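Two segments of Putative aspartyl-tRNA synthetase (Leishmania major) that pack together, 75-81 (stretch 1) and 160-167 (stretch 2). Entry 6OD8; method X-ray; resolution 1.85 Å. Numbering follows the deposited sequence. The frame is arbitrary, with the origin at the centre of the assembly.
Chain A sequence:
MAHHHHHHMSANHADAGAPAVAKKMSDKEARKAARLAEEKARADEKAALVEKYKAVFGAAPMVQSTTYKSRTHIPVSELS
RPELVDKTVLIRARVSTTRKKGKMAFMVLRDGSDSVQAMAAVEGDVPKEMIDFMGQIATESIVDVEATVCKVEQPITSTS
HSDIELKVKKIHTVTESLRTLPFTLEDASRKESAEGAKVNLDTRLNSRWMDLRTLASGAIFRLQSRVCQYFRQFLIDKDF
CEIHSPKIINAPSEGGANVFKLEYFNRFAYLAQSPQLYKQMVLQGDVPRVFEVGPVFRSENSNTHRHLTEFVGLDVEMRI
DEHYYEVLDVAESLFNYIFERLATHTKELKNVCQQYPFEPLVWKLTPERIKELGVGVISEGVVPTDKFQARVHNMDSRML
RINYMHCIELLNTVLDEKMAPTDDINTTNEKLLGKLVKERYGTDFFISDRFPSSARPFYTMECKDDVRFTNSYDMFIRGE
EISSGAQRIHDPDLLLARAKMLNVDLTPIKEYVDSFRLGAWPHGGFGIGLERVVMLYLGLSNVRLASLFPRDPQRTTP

Stretch 1 (75-81) PVSELSR
Stretch 2, residues 160-167: SHSDIELK

Packing of stretch 1 (75-81) against stretch 2 (160-167), a contact that buries 334 Å² in all and centres on the imidazole of His161. Stretch 1 enters through Pro75 (phi/psi -70/149), makes a 3-10 segment over 76-78 and then a type I turn from Glu78 to Arg81; backbone hydrogen bonds Glu78 N to Pro75 O (3.0 Å), Leu79 N to Val76 O (3.2 Å) and Arg81 N to Glu78 O (3.1 Å) keep it compact. Stretch 2 makes a type I turn from His161 (-93/67) to Ile164, with a weak Ile164 N to His161 O hydrogen bond (3.4 Å), and extends as a strand through Lys167. The closest CA atoms are those of Ser80 and His161, 6.6 Å apart.

His161, chi1 m and chi2 -75°, points its CA-to-CB bond toward stretch 1; its imidazole suits the site by offering two nitrogens and a face. His161 NE2 lies 2.8 Å from Val76 O; His161 ND1 is hydrogen-bonded to Ser80 OG at 2.7 Å, near the ring plane. Leu79 CB covers one face of the His161 ring, 4.3 Å from the ring centroid and 9° off the normal, a CH-pi contact.

Ser80, chi1 -79° (m), brings OG, a short hydroxyl able to donate or accept, within reach of both His161 ND1 and Asp163 OD1 (3.2 Å from Ser80 OG, at most a weak hydrogen bond); Asp163 adopts p, chi2 -40°. A water oxygen 3.1 Å from Ser80 OG donates a weak hydrogen bond to Ser160 O (3.3 Å).

Buried Leu79 (m, t) supplies the apolar side: Leu79 CB meets Ile164 CD1 at 3.7 Å and Leu79 CD1 meets Leu166 CD1 at 4.2 Å. Ile164 (p, t) and Leu166 (m, t) direct CA-to-CB toward stretch 1; these branched chains fill buried space without needing polar partners. The CA-to-CB bonds of Glu78 and Arg81 point away, and Glu78 OE1 salt-bridges Arg81 NH1 (2.8 Å).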

ATOM      1  N   PRO A  75     -15.152 -24.746   3.343  1.00 36.53           N
ATOM      2  CA  PRO A  75     -14.259 -24.556   2.189  1.00 34.29           C
ATOM      3  C   PRO A  75     -13.518 -25.840   1.830  1.00 19.35           C
ATOM      4  O   PRO A  75     -13.218 -26.677   2.681  1.00 27.73           O
ATOM      5  CB  PRO A  75     -13.292 -23.463   2.661  1.00 35.11           C
ATOM      6  CG  PRO A  75     -13.359 -23.495   4.133  1.00 36.63           C
ATOM      7  CD  PRO A  75     -14.728 -23.958   4.514  1.00 33.72           C
ATOM      8  N   VAL A  76     -13.222 -25.987   0.538  1.00 23.33           N
ATOM      9  CA  VAL A  76     -12.517 -27.171   0.064  1.00 24.85           C
ATOM     10  C   VAL A  76     -11.203 -27.358   0.817  1.00 23.44           C
ATOM     11  O   VAL A  76     -10.773 -28.494   1.055  1.00 23.66           O
ATOM     12  CB  VAL A  76     -12.292 -27.074  -1.460  1.00 27.17           C
ATOM     13  CG1 VAL A  76     -11.586 -28.315  -1.977  1.00 29.26           C
ATOM     14  CG2 VAL A  76     -13.620 -26.889  -2.170  1.00 34.22           C
ATOM     15  N   SER A  77     -10.576 -26.255   1.246  1.00 23.53           N
ATOM     16  CA  SER A  77      -9.274 -26.334   1.906  1.00 31.14           C
ATOM     17  C   SER A  77      -9.337 -27.129   3.203  1.00 27.53           C
ATOM     18  O   SER A  77      -8.331 -27.712   3.622  1.00 31.64           O
ATOM     19  CB  SER A  77      -8.734 -24.927   2.173  1.00 31.80           C
ATOM     20  OG  SER A  77      -9.682 -24.128   2.882  1.00 33.11           O
ATOM     21  N   GLU A  78     -10.514 -27.187   3.841  1.00 32.03           N
ATOM     22  CA  GLU A  78     -10.671 -27.808   5.149  1.00 36.02           C
ATOM     23  C   GLU A  78     -11.029 -29.290   5.090  1.00 29.88           C
ATOM     24  O   GLU A  78     -11.128 -29.923   6.142  1.00 40.12           O
ATOM     25  CB  GLU A  78     -11.744 -27.056   5.956  1.00 45.24           C
ATOM     26  CG  GLU A  78     -11.354 -25.646   6.398  1.00 57.82           C
ATOM     27  CD  GLU A  78     -12.491 -24.902   7.111  1.00 71.64           C
ATOM     28  OE1 GLU A  78     -13.569 -25.500   7.338  1.00 74.25           O
ATOM     29  OE2 GLU A  78     -12.309 -23.707   7.438  1.00 75.19           O
ATOM     30  N   LEU A  79     -11.201 -29.867   3.897  1.00 25.60           N
ATOM     31  CA  LEU A  79     -11.821 -31.182   3.763  1.00 29.95           C
ATOM     32  C   LEU A  79     -10.968 -32.329   4.281  1.00 39.80           C
ATOM     33  O   LEU A  79     -11.485 -33.446   4.422  1.00 36.77           O
ATOM     34  CB  LEU A  79     -12.172 -31.432   2.298  1.00 32.68           C
ATOM     35  CG  LEU A  79     -13.385 -30.641   1.829  1.00 27.21           C
ATOM     36  CD1 LEU A  79     -13.636 -30.847   0.331  1.00 24.65           C
ATOM     37  CD2 LEU A  79     -14.580 -31.059   2.664  1.00 27.05           C
ATOM     38  N   SER A  80      -9.690 -32.105   4.554  1.00 38.47           N
ATOM     39  CA  SER A  80      -8.867 -33.175   5.088  1.00 39.26           C
ATOM     40  C   SER A  80      -8.783 -33.158   6.611  1.00 44.02           C
ATOM     41  O   SER A  80      -8.175 -34.065   7.189  1.00 49.74           O
ATOM     42  CB  SER A  80      -7.472 -33.122   4.464  1.00 40.02           C
ATOM     43  OG  SER A  80      -7.507 -33.699   3.166  1.00 38.54           O
ATOM     44  N   ARG A  81      -9.396 -32.172   7.262  1.00 45.43           N
ATOM     45  CA  ARG A  81      -9.514 -32.174   8.713  1.00 49.01           C
ATOM     46  C   ARG A  81     -10.104 -33.504   9.182  1.00 46.02           C
ATOM     47  O   ARG A  81     -11.136 -33.939   8.649  1.00 42.04           O
ATOM     48  CB  ARG A  81     -10.395 -31.011   9.181  1.00 51.09           C
ATOM     49  CG  ARG A  81      -9.689 -29.653   9.256  1.00 55.85           C
ATOM     50  CD  ARG A  81     -10.696 -28.496   9.328  1.00 64.51           C
ATOM     51  NE  ARG A  81     -11.855 -28.809  10.170  1.00 78.64           N
ATOM     52  CZ  ARG A  81     -12.900 -28.001  10.354  1.00 81.03           C
ATOM     53  NH1 ARG A  81     -12.942 -26.817   9.757  1.00 80.74           N
ATOM     54  NH2 ARG A  81     -13.906 -28.379  11.136  1.00 78.63           N
ATOM     55  N   SER A 160      -5.410 -32.620  -4.759  1.00 32.84           N
ATOM     56  CA  SER A 160      -4.604 -32.281  -3.590  1.00 37.82           C
ATOM     57  C   SER A 160      -5.110 -32.965  -2.321  1.00 46.39           C
ATOM     58  O   SER A 160      -4.317 -33.225  -1.408  1.00 54.72           O
ATOM     59  CB  SER A 160      -4.557 -30.764  -3.405  1.00 34.14           C
ATOM     60  OG  SER A 160      -5.844 -30.233  -3.129  1.00 36.32           O
ATOM     61  N   HIS A 161      -6.411 -33.263  -2.238  1.00 41.90           N
ATOM     62  CA  HIS A 161      -6.964 -34.043  -1.128  1.00 39.03           C
ATOM     63  C   HIS A 161      -7.003 -35.519  -1.521  1.00 35.43           C
ATOM     64  O   HIS A 161      -8.060 -36.126  -1.687  1.00 35.12           O
ATOM     65  CB  HIS A 161      -8.355 -33.542  -0.754  1.00 35.83           C
ATOM     66  CG  HIS A 161      -8.366 -32.182  -0.140  1.00 41.97           C
ATOM     67  ND1 HIS A 161      -7.958 -31.947   1.155  1.00 44.88           N
ATOM     68  CD2 HIS A 161      -8.752 -30.984  -0.637  1.00 44.12           C
ATOM     69  CE1 HIS A 161      -8.086 -30.661   1.427  1.00 44.96           C
ATOM     70  NE2 HIS A 161      -8.564 -30.053   0.355  1.00 45.28           N
ATOM     71  N   SER A 162      -5.806 -36.097  -1.671  1.00 37.42           N
ATOM     72  CA  SER A 162      -5.687 -37.443  -2.222  1.00 43.47           C
ATOM     73  C   SER A 162      -6.192 -38.524  -1.272  1.00 49.69           C
ATOM     74  O   SER A 162      -6.504 -39.632  -1.720  1.00 52.20           O
ATOM     75  CB  SER A 162      -4.231 -37.713  -2.584  1.00 47.10           C
ATOM     76  OG  SER A 162      -3.427 -37.558  -1.428  1.00 53.31           O
ATOM     77  N   ASP A 163      -6.280 -38.227   0.021  1.00 46.05           N
ATOM     78  CA  ASP A 163      -6.654 -39.220   1.016  1.00 58.31           C
ATOM     79  C   ASP A 163      -8.159 -39.446   1.106  1.00 58.19           C
ATOM     80  O   ASP A 163      -8.586 -40.436   1.712  1.00 56.84           O
ATOM     81  CB  ASP A 163      -6.131 -38.784   2.384  1.00 68.42           C
ATOM     82  CG  ASP A 163      -6.603 -37.383   2.765  1.00 73.61           C
ATOM     83  OD1 ASP A 163      -6.639 -36.494   1.876  1.00 66.63           O
ATOM     84  OD2 ASP A 163      -6.953 -37.176   3.953  1.00 78.48           O
ATOM     85  N   ILE A 164      -8.973 -38.551   0.539  1.00 54.10           N
ATOM     86  CA  ILE A 164     -10.414 -38.579   0.735  1.00 48.09           C
ATOM     87  C   ILE A 164     -11.131 -38.431  -0.601  1.00 42.49           C
ATOM     88  O   ILE A 164     -10.562 -38.013  -1.611  1.00 37.05           O
ATOM     89  CB  ILE A 164     -10.902 -37.484   1.706  1.00 45.64           C
ATOM     90  CG1 ILE A 164     -10.564 -36.110   1.143  1.00 36.91           C
ATOM     91  CG2 ILE A 164     -10.309 -37.686   3.102  1.00 50.26           C
ATOM     92  CD1 ILE A 164     -11.448 -35.015   1.624  1.00 31.50           C
ATOM     93  N   GLU A 165     -12.420 -38.746  -0.567  1.00 32.84           N
ATOM     94  CA  GLU A 165     -13.296 -38.657  -1.719  1.00 35.55           C
ATOM     95  C   GLU A 165     -14.680 -38.266  -1.221  1.00 40.48           C
ATOM     96  O   GLU A 165     -15.094 -38.679  -0.136  1.00 40.40           O
ATOM     97  CB  GLU A 165     -13.338 -39.991  -2.468  1.00 40.15           C
ATOM     98  CG  GLU A 165     -14.325 -40.030  -3.609  1.00 49.74           C
ATOM     99  CD  GLU A 165     -14.265 -41.328  -4.373  1.00 57.99           C
ATOM    100  OE1 GLU A 165     -14.498 -42.392  -3.760  1.00 58.36           O
ATOM    101  OE2 GLU A 165     -13.972 -41.279  -5.586  1.00 64.08           O
ATOM    102  N   LEU A 166     -15.394 -37.473  -2.017  1.00 31.22           N
ATOM    103  CA  LEU A 166     -16.727 -37.000  -1.658  1.00 31.49           C
ATOM    104  C   LEU A 166     -17.796 -37.886  -2.288  1.00 34.10           C
ATOM    105  O   LEU A 166     -17.798 -38.095  -3.505  1.00 30.52           O
ATOM    106  CB  LEU A 166     -16.929 -35.548  -2.105  1.00 27.17           C
ATOM    107  CG  LEU A 166     -15.987 -34.498  -1.517  1.00 28.70           C
ATOM    108  CD1 LEU A 166     -16.409 -33.103  -1.952  1.00 23.06           C
ATOM    109  CD2 LEU A 166     -15.946 -34.607   0.002  1.00 31.76           C
ATOM    110  N   LYS A 167     -18.710 -38.402  -1.462  1.00 32.69           N
ATOM    111  CA  LYS A 167     -19.873 -39.146  -1.946  1.00 31.70           C
ATOM    112  C   LYS A 167     -21.071 -38.196  -1.996  1.00 32.13           C
ATOM    113  O   LYS A 167     -21.653 -37.857  -0.958  1.00 31.34           O
ATOM    114  CB  LYS A 167     -20.156 -40.363  -1.066  1.00 32.35           C
TER
HETATM  115  O   HOH W   1      -4.769 -32.954   1.865  1.00 53.43           O